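Local coordinates for vitamin B12-binding protein (Vibrio cholerae O395, PDB 5YSC), which binds vitamin B12 in the periplasm and probably delivers it to the BtuC subunits of the BtuCDF ABC transporter for import, at residues 26-30 against 82-88. Numbering follows the deposited sequence.
Sequences LAPHA and IAWPAGN
Two neighbouring strands of the N-terminal parallel sheet, 23-25 and 80-83, end side by side here, and the chain beyond each turns into the cobalamin pocket. L26 lies level with A83 (CA-CA 5.3 Å) and A27 with W84 (6.2 Å). Just beyond strand 23-25, L26 N still donates to I82 O at 3.0 Å. A27, extended at phi/psi -156/150, is the N-cap of helix 28-36. After W84 the chain turns back, G87 N and N88 N both donating to W84 O (3.0 and 2.9 Å). N88 (chi1 m) then bridges the segments with its amide: ND2 donates to L26 O (3.1 Å), while OD1 accepts from W84 N (2.9 Å). L26, in the mt rotamer, sets CD1 4.2 Å from A83 CB, and A30 CB meets I82 CG2 at 3.8 Å. W84 (chi1 t, chi2 31°) brings CE3 to 3.5 Å from A27 CB; H29 (chi1 p, 90°) points its edge at the indole's five-membered ring in a T-shaped pair, centroids 4.8 Å apart, planes at 67°, CE1 3.6 Å from W84 CD1. H29 NE2 is hydrogen-bonded to S106 OG. P28, H29, W84, A86 and G87 line the cyanocobalamin site, at the C-terminal strand ends of one lobe of this periplasmic binding protein. Polar bonds thus tie the two backbones together, directly and through N88, and hold the H29 ring, while H29 N hydrogen-bonds cyanocobalamin O44.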
loop_
_atom_site.group_PDB
_atom_site.type_symbol
_atom_site.label_atom_id
_atom_site.label_comp_id
_atom_site.label_asym_id
_atom_site.label_seq_id
_atom_site.Cartn_x
_atom_site.Cartn_y
_atom_site.Cartn_z
ATOM N N LEU A 26 12.861 -5.267 -1.878
ATOM C CA LEU A 26 12.044 -6.362 -2.387
ATOM C C LEU A 26 10.577 -5.979 -2.604
ATOM O O LEU A 26 9.743 -6.873 -2.757
ATOM C CB LEU A 26 12.146 -7.559 -1.451
ATOM C CG LEU A 26 13.563 -8.095 -1.203
ATOM C CD1 LEU A 26 13.487 -9.282 -0.248
ATOM C CD2 LEU A 26 14.272 -8.512 -2.491
ATOM N N ALA A 27 10.233 -4.681 -2.602
ATOM C CA ALA A 27 8.837 -4.289 -2.817
ATOM C C ALA A 27 8.748 -2.864 -3.366
ATOM O O ALA A 27 9.609 -2.037 -3.067
ATOM C CB ALA A 27 8.006 -4.385 -1.533
ATOM N N PRO A 28 7.712 -2.559 -4.155
ATOM C CA PRO A 28 7.523 -1.167 -4.606
ATOM C C PRO A 28 7.459 -0.183 -3.463
ATOM O O PRO A 28 8.079 0.887 -3.540
ATOM C CB PRO A 28 6.204 -1.235 -5.368
ATOM C CG PRO A 28 6.128 -2.631 -5.893
ATOM C CD PRO A 28 6.710 -3.479 -4.732
ATOM N N HIS A 29 6.700 -0.490 -2.413
ATOM C CA HIS A 29 6.620 0.452 -1.301
ATOM C C HIS A 29 7.966 0.592 -0.633
ATOM O O HIS A 29 8.350 1.688 -0.210
ATOM C CB HIS A 29 5.574 0.028 -0.272
ATOM C CG HIS A 29 6.127 -0.867 0.811
ATOM N ND1 HIS A 29 6.325 -2.220 0.636
ATOM C CD2 HIS A 29 6.608 -0.568 2.040
ATOM C CE1 HIS A 29 6.889 -2.719 1.719
ATOM N NE2 HIS A 29 7.052 -1.741 2.590
ATOM N N ALA A 30 8.718 -0.516 -0.553
ATOM C CA ALA A 30 10.005 -0.470 0.120
ATOM C C ALA A 30 11.000 0.414 -0.626
ATOM O O ALA A 30 11.871 1.045 0.001
ATOM C CB ALA A 30 10.530 -1.886 0.281
ATOM N N ILE A 82 15.833 -4.782 2.214
ATOM C CA ILE A 82 14.589 -4.257 2.747
ATOM C C ILE A 82 13.462 -5.170 2.309
ATOM O O ILE A 82 13.082 -5.177 1.140
ATOM C CB ILE A 82 14.312 -2.821 2.281
ATOM C CG1 ILE A 82 15.519 -1.936 2.541
ATOM C CG2 ILE A 82 13.099 -2.311 3.015
ATOM C CD1 ILE A 82 15.351 -0.565 1.902
ATOM N N ALA A 83 12.966 -5.979 3.241
ATOM C CA ALA A 83 11.987 -7.004 2.911
ATOM C C ALA A 83 10.568 -6.564 3.214
ATOM O O ALA A 83 10.316 -5.697 4.035
ATOM C CB ALA A 83 12.267 -8.290 3.676
ATOM N N TRP A 84 9.637 -7.220 2.546
ATOM C CA TRP A 84 8.211 -7.026 2.726
ATOM C C TRP A 84 7.595 -8.356 3.147
ATOM O O TRP A 84 7.063 -9.103 2.309
ATOM C CB TRP A 84 7.591 -6.521 1.445
ATOM C CG TRP A 84 6.134 -6.295 1.473
ATOM C CD1 TRP A 84 5.358 -5.920 2.548
ATOM C CD2 TRP A 84 5.252 -6.417 0.355
ATOM N NE1 TRP A 84 4.055 -5.814 2.150
ATOM C CE2 TRP A 84 3.959 -6.116 0.814
ATOM C CE3 TRP A 84 5.437 -6.744 -0.996
ATOM C CZ2 TRP A 84 2.828 -6.139 -0.037
ATOM C CZ3 TRP A 84 4.314 -6.777 -1.848
ATOM C CH2 TRP A 84 3.033 -6.478 -1.361
ATOM N N PRO A 85 7.669 -8.691 4.425
ATOM C CA PRO A 85 7.119 -9.990 4.868
ATOM C C PRO A 85 5.702 -10.249 4.392
ATOM O O PRO A 85 5.364 -11.381 4.020
ATOM C CB PRO A 85 7.195 -9.880 6.383
ATOM C CG PRO A 85 8.281 -8.956 6.669
ATOM C CD PRO A 85 8.263 -7.934 5.545
ATOM N N ALA A 86 4.852 -9.221 4.365
ATOM C CA ALA A 86 3.455 -9.465 4.027
ATOM C C ALA A 86 3.278 -9.927 2.595
ATOM O O ALA A 86 2.295 -10.638 2.308
ATOM C CB ALA A 86 2.612 -8.214 4.305
ATOM N N GLY A 87 4.202 -9.585 1.699
ATOM C CA GLY A 87 4.034 -9.861 0.290
ATOM C C GLY A 87 5.103 -10.729 -0.363
ATOM O O GLY A 87 4.917 -11.203 -1.489
ATOM N N ASN A 88 6.193 -10.886 0.262
ATOM C CA ASN A 88 7.275 -11.687 -0.309
ATOM C C ASN A 88 7.086 -13.163 0.047
ATOM O O ASN A 88 6.551 -13.480 1.114
ATOM C CB ASN A 88 8.636 -11.288 0.233
ATOM C CG ASN A 88 9.109 -9.904 -0.206
ATOM O OD1 ASN A 88 9.808 -9.254 0.553
ATOM N ND2 ASN A 88 8.840 -9.517 -1.448
#